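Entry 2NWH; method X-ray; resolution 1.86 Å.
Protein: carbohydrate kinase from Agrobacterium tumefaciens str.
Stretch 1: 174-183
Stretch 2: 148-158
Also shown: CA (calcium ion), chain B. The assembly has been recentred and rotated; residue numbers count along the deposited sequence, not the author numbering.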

# COMPACT_ATOMS: atom_id res chain seq x y z
N VAL A 174 -7.40 9.28 8.50
CA VAL A 174 -8.60 10.11 8.74
C VAL A 174 -9.15 10.75 7.45
O VAL A 174 -10.35 11.00 7.32
CB VAL A 174 -8.33 11.20 9.81
CG1 VAL A 174 -7.93 10.58 11.13
CG2 VAL A 174 -7.26 12.18 9.32
N LYS A 175 -8.26 10.98 6.49
CA LYS A 175 -8.60 11.56 5.18
C LYS A 175 -9.58 10.70 4.37
O LYS A 175 -10.16 11.17 3.36
CB LYS A 175 -7.32 11.77 4.37
CG LYS A 175 -6.37 12.81 4.98
CD LYS A 175 -4.93 12.71 4.47
CE LYS A 175 -4.78 13.26 3.09
NZ LYS A 175 -3.38 13.23 2.53
N LEU A 176 -9.76 9.44 4.81
CA LEU A 176 -10.61 8.46 4.12
C LEU A 176 -12.06 8.48 4.63
O LEU A 176 -12.93 7.80 4.09
CB LEU A 176 -10.03 7.03 4.22
CG LEU A 176 -8.79 6.76 3.35
CD1 LEU A 176 -8.03 5.57 3.87
CD2 LEU A 176 -9.12 6.65 1.84
N LYS A 177 -12.32 9.29 5.66
CA LYS A 177 -13.60 9.25 6.39
C LYS A 177 -14.85 9.44 5.51
O LYS A 177 -15.78 8.61 5.59
CB LYS A 177 -13.57 10.23 7.56
CG LYS A 177 -14.74 10.13 8.54
CD LYS A 177 -14.60 11.11 9.72
CE LYS A 177 -14.14 12.52 9.29
NZ LYS A 177 -15.08 13.22 8.35
N ALA A 178 -14.89 10.49 4.66
CA ALA A 178 -16.07 10.66 3.78
C ALA A 178 -16.15 9.57 2.69
O ALA A 178 -17.25 9.17 2.25
CB ALA A 178 -16.13 12.04 3.18
N ALA A 179 -15.00 9.05 2.29
CA ALA A 179 -14.94 8.08 1.20
C ALA A 179 -15.30 6.67 1.68
O ALA A 179 -15.52 5.75 0.88
CB ALA A 179 -13.54 8.10 0.58
N LEU A 180 -15.37 6.50 2.99
CA LEU A 180 -15.53 5.18 3.59
C LEU A 180 -16.64 4.37 2.97
O LEU A 180 -16.43 3.21 2.62
CB LEU A 180 -15.70 5.29 5.08
CG LEU A 180 -14.42 5.46 5.88
CD1 LEU A 180 -14.74 4.93 7.26
CD2 LEU A 180 -13.22 4.70 5.22
N GLY A 181 -17.81 4.97 2.82
CA GLY A 181 -18.95 4.31 2.22
C GLY A 181 -18.76 3.83 0.79
O GLY A 181 -19.55 2.98 0.31
N ASP A 182 -17.74 4.38 0.10
CA ASP A 182 -17.41 4.01 -1.28
C ASP A 182 -16.19 3.06 -1.41
O ASP A 182 -15.83 2.65 -2.54
CB ASP A 182 -17.19 5.26 -2.12
CG ASP A 182 -18.50 6.03 -2.38
OD1 ASP A 182 -19.48 5.36 -2.77
OD2 ASP A 182 -18.53 7.27 -2.23
N ILE A 183 -15.57 2.72 -0.28
CA ILE A 183 -14.39 1.84 -0.23
C ILE A 183 -14.79 0.38 0.09
O ILE A 183 -15.31 0.07 1.17
CB ILE A 183 -13.32 2.37 0.76
CG1 ILE A 183 -12.66 3.63 0.20
CG2 ILE A 183 -12.22 1.29 1.05
CD1 ILE A 183 -11.88 4.45 1.19
CA CA B . -19.61 9.05 1.97
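Stretch 2 148-158: TLTALGLIARA

Stretch 2 lies on stretch 1 as a regular helix against an irregular, turning segment, in a small contact that grades from apolar packing at Leu149 to a two-pronged salt bridge at Arg157. Residues 148-158 are helical throughout, with backbone bonds such as Gly153 N to Leu149 O (2.9 Å) and Arg157 N to Gly153 O (3.0 Å). Stretch 1 starts as a 3-10 segment at 174-176, and 177-181 keep helical phi/psi without the regular bonds. The two stretches advance in the same sense: Ala179 CA lies 4.5 Å from Thr150 CA, and three residues further along each, Asp182 CA lies 4.9 Å from Gly153 CA. Together they bury 429 Å².

At the start, Leu149 (chi1 m, chi2 t) points toward stretch 1, its CD1 3.5 Å from Lys175 O and 3.9 Å from Leu176 CD2. Where the backbones come close, the residues facing each other include Ala179 and Gly153. Ala179 CB sits 3.6 Å from Leu149 O and 4.1 Å from Thr150 CA, while Ala178 CB is 3.4 Å from Thr150 OG1. Gly153 leaves space for Asp182: an ideal CB on the glycine would fall a tight 3.0 Å from Asp182 CB. Asp182 CG lies 3.4 Å from Gly153 O.

The carboxylate then meets Arg157 one helical turn beyond Gly153. Arg157 NE donates to Asp182 OD1 at 2.9 Å and Arg157 NH2 to Asp182 OD2 at 2.8 Å, so both carboxylate oxygens are engaged along the guanidinium edge. Two waters also bridge the stretches. Water 1 donates to Thr150 O (2.9 Å) and Asp182 OD2 (2.6 Å); water 2 joins Thr150 OG1 (2.7 Å) to Lys175 O (3.0 Å). The calcium ion binds Ala178 O at 2.4 Å, and its ligand water 4 reaches Asp182 OD2 through a weak 3.0 Å bond.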

# COMPACT_ATOMS: atom_id res chain seq x y z
N THR A 148 -10.01 14.82 -2.52
CA THR A 148 -9.74 14.01 -3.69
C THR A 148 -10.17 12.58 -3.45
O THR A 148 -10.75 11.95 -4.33
CB THR A 148 -8.25 14.13 -4.09
OG1 THR A 148 -7.99 15.52 -4.32
CG2 THR A 148 -8.00 13.38 -5.42
N LEU A 149 -9.92 12.09 -2.23
CA LEU A 149 -10.32 10.76 -1.87
C LEU A 149 -11.83 10.63 -1.89
O LEU A 149 -12.38 9.70 -2.48
CB LEU A 149 -9.72 10.39 -0.52
CG LEU A 149 -8.22 10.17 -0.47
CD1 LEU A 149 -7.74 10.20 0.97
CD2 LEU A 149 -7.87 8.85 -1.16
N THR A 150 -12.55 11.62 -1.36
CA THR A 150 -14.01 11.59 -1.45
C THR A 150 -14.53 11.61 -2.91
O THR A 150 -15.44 10.82 -3.27
CB THR A 150 -14.61 12.74 -0.65
OG1 THR A 150 -13.98 12.78 0.63
CG2 THR A 150 -16.14 12.61 -0.51
N ALA A 151 -13.95 12.49 -3.74
CA ALA A 151 -14.35 12.60 -5.14
C ALA A 151 -14.09 11.30 -5.88
O ALA A 151 -14.94 10.89 -6.70
CB ALA A 151 -13.64 13.75 -5.84
N LEU A 152 -12.94 10.68 -5.59
CA LEU A 152 -12.59 9.35 -6.13
C LEU A 152 -13.64 8.30 -5.74
O LEU A 152 -14.09 7.53 -6.60
CB LEU A 152 -11.20 8.88 -5.64
CG LEU A 152 -10.76 7.55 -6.25
CD1 LEU A 152 -10.86 7.51 -7.81
CD2 LEU A 152 -9.38 7.11 -5.72
N GLY A 153 -14.03 8.29 -4.47
CA GLY A 153 -15.14 7.43 -4.03
C GLY A 153 -16.45 7.63 -4.86
O GLY A 153 -17.05 6.65 -5.34
N LEU A 154 -16.86 8.88 -5.06
CA LEU A 154 -18.03 9.16 -5.95
C LEU A 154 -17.88 8.62 -7.40
O LEU A 154 -18.82 8.05 -7.96
CB LEU A 154 -18.35 10.65 -5.98
CG LEU A 154 -19.38 11.29 -5.05
CD1 LEU A 154 -19.15 10.98 -3.60
CD2 LEU A 154 -19.38 12.80 -5.22
N ILE A 155 -16.69 8.77 -7.98
CA ILE A 155 -16.41 8.30 -9.35
C ILE A 155 -16.47 6.78 -9.43
O ILE A 155 -17.10 6.23 -10.32
CB ILE A 155 -15.06 8.80 -9.90
CG1 ILE A 155 -15.08 10.31 -10.07
CG2 ILE A 155 -14.78 8.15 -11.25
CD1 ILE A 155 -13.69 10.89 -10.50
N ALA A 156 -15.80 6.11 -8.47
CA ALA A 156 -15.89 4.66 -8.37
C ALA A 156 -17.33 4.17 -8.30
O ALA A 156 -17.67 3.21 -8.98
CB ALA A 156 -15.14 4.17 -7.17
N ARG A 157 -18.13 4.81 -7.45
CA ARG A 157 -19.57 4.52 -7.35
C ARG A 157 -20.17 4.61 -8.75
O ARG A 157 -20.64 3.61 -9.28
CB ARG A 157 -20.26 5.53 -6.43
CG ARG A 157 -21.65 5.10 -5.89
CD ARG A 157 -22.34 6.32 -5.22
NE ARG A 157 -21.55 6.84 -4.10
CZ ARG A 157 -21.81 7.98 -3.47
NH1 ARG A 157 -22.85 8.71 -3.85
NH2 ARG A 157 -21.03 8.39 -2.48
N ALA A 158 -20.13 5.80 -9.35
CA ALA A 158 -20.79 6.06 -10.63
C ALA A 158 -20.32 5.10 -11.73
O ALA A 158 -21.13 4.68 -12.57
CB ALA A 158 -20.61 7.52 -11.08
O HOH W 1 -17.02 9.18 -1.44
O HOH W 2 -12.84 10.84 2.16
O HOH W 3 -18.99 7.82 4.26
O HOH W 4 -19.40 7.19 0.65
O HOH W 5 -18.86 10.75 0.31